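PDB 1YSR: sensor-type histidine kinase PrrB from Mycobacterium tuberculosis, which uses ATP to phosphorylate a histidine, probably as the sensor kinase of the PrrB/PrrA two-component system, the fragment here being its C-terminal ATP-binding domain. Local coordinates for residues S87-G92 with A130-S135. Sequence-based numbering, arbitrary orientation.
Sequences SGVPEG and ASLENS
Val89 lays its CG2 methyl against CD1 of Leu132, 4.1 Å away; the two buried side chains cross at about a right angle, and a single methyl of each does the touching. With CG1 anti to the backbone N of Val89 (chi1 174°), CG2 falls beside that nitrogen and is the branch that meets the leucine. Arg94 and Phe98 of helix 94-98 also pack on Leu132, as do Leu116 and Ala140, while Leu114 and Arg94 lie against Val89, so the pair sits in a wider packing region that includes the side chain of Arg94.

The polar link is indirect. A water accepts the N-H of Val89 at 3.0 Å from its N and lies 3.1 Å from OD1 of Asn134, where it can donate, bridging loop and strand end. The same OD1 takes a hydrogen bond from Arg94, which ties the amide to the short helix following the loop.

Gly88 is the last glycine of a DxGxG motif, the G1 box of histidine kinases, and Val89 follows directly; here the residue after the box packs on an edge strand of the mixed sheet in the GHKL-type ATP-binding fold.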
loop_
_atom_site.group_PDB
_atom_site.type_symbol
_atom_site.label_atom_id
_atom_site.label_comp_id
_atom_site.label_asym_id
_atom_site.label_seq_id
_atom_site.Cartn_x
_atom_site.Cartn_y
_atom_site.Cartn_z
ATOM N N SER A 87 17.639 22.857 1.811
ATOM C CA SER A 87 19.025 23.057 2.248
ATOM C C SER A 87 19.977 21.932 1.869
ATOM O O SER A 87 21.188 22.135 1.641
ATOM C CB SER A 87 19.047 23.163 3.794
ATOM O OG SER A 87 18.217 24.174 4.288
ATOM N N GLY A 88 19.450 20.725 1.780
ATOM C CA GLY A 88 20.325 19.637 1.455
ATOM C C GLY A 88 21.028 19.091 2.705
ATOM O O GLY A 88 20.821 19.546 3.838
ATOM N N VAL A 89 21.818 18.057 2.472
ATOM C CA VAL A 89 22.585 17.432 3.543
ATOM C C VAL A 89 24.013 17.473 3.002
ATOM O O VAL A 89 24.291 16.897 1.955
ATOM C CB VAL A 89 22.189 15.938 3.756
ATOM C CG1 VAL A 89 23.105 15.256 4.789
ATOM C CG2 VAL A 89 20.756 15.865 4.232
ATOM N N PRO A 90 24.906 18.166 3.719
ATOM C CA PRO A 90 26.311 18.154 3.192
ATOM C C PRO A 90 26.901 16.733 3.009
ATOM O O PRO A 90 26.614 15.815 3.805
ATOM C CB PRO A 90 27.081 18.967 4.254
ATOM C CG PRO A 90 26.081 19.822 4.965
ATOM C CD PRO A 90 24.761 18.972 4.953
ATOM N N GLU A 91 27.702 16.525 1.979
ATOM C CA GLU A 91 28.303 15.195 1.709
ATOM C C GLU A 91 28.890 14.469 2.935
ATOM O O GLU A 91 28.756 13.234 3.079
ATOM C CB GLU A 91 29.403 15.339 0.662
ATOM C CG GLU A 91 29.774 14.037 -0.028
ATOM C CD GLU A 91 30.911 14.207 -1.036
ATOM O OE1 GLU A 91 31.523 15.320 -1.088
ATOM O OE2 GLU A 91 31.205 13.220 -1.773
ATOM N N GLY A 92 29.547 15.227 3.819
ATOM C CA GLY A 92 30.141 14.652 5.033
ATOM C C GLY A 92 29.184 14.292 6.144
ATOM O O GLY A 92 29.616 13.728 7.175
ATOM N N ALA A 130 19.295 2.617 1.627
ATOM C CA ALA A 130 18.898 4.021 1.524
ATOM C C ALA A 130 20.181 4.873 1.499
ATOM O O ALA A 130 21.119 4.607 2.233
ATOM C CB ALA A 130 18.044 4.391 2.674
ATOM N N SER A 131 20.220 5.875 0.634
ATOM C CA SER A 131 21.373 6.769 0.638
ATOM C C SER A 131 20.964 8.151 0.231
ATOM O O SER A 131 19.861 8.368 -0.296
ATOM C CB SER A 131 22.421 6.227 -0.292
ATOM O OG SER A 131 21.844 6.064 -1.541
ATOM N N LEU A 132 21.879 9.086 0.475
ATOM C CA LEU A 132 21.657 10.486 0.099
ATOM C C LEU A 132 22.616 10.934 -1.000
ATOM O O LEU A 132 23.816 10.525 -1.071
ATOM C CB LEU A 132 21.817 11.362 1.327
ATOM C CG LEU A 132 20.603 11.419 2.270
ATOM C CD1 LEU A 132 20.984 11.795 3.653
ATOM C CD2 LEU A 132 19.548 12.431 1.722
ATOM N N GLU A 133 22.055 11.742 -1.882
ATOM C CA GLU A 133 22.750 12.313 -3.052
ATOM C C GLU A 133 22.338 13.763 -3.130
ATOM O O GLU A 133 21.524 14.234 -2.318
ATOM C CB GLU A 133 22.305 11.627 -4.325
ATOM C CG GLU A 133 22.715 10.204 -4.403
ATOM C CD GLU A 133 22.213 9.518 -5.653
ATOM O OE1 GLU A 133 21.610 10.205 -6.520
ATOM O OE2 GLU A 133 22.413 8.292 -5.759
ATOM N N ASN A 134 22.938 14.510 -4.070
ATOM C CA ASN A 134 22.561 15.897 -4.234
ATOM C C ASN A 134 21.460 15.961 -5.295
ATOM O O ASN A 134 21.534 15.293 -6.316
ATOM C CB ASN A 134 23.772 16.785 -4.602
ATOM C CG ASN A 134 24.553 17.303 -3.360
ATOM O OD1 ASN A 134 24.509 16.720 -2.247
ATOM N ND2 ASN A 134 25.277 18.408 -3.562
ATOM N N SER A 135 20.417 16.736 -5.050
ATOM C CA SER A 135 19.309 16.680 -5.964
ATOM C C SER A 135 19.513 17.720 -7.115
ATOM O O SER A 135 20.027 18.780 -6.852
ATOM C CB SER A 135 18.066 17.086 -5.219
ATOM O OG SER A 135 17.035 17.065 -6.149
HETATM O O HOH W 1 22.063 17.542 -0.463
#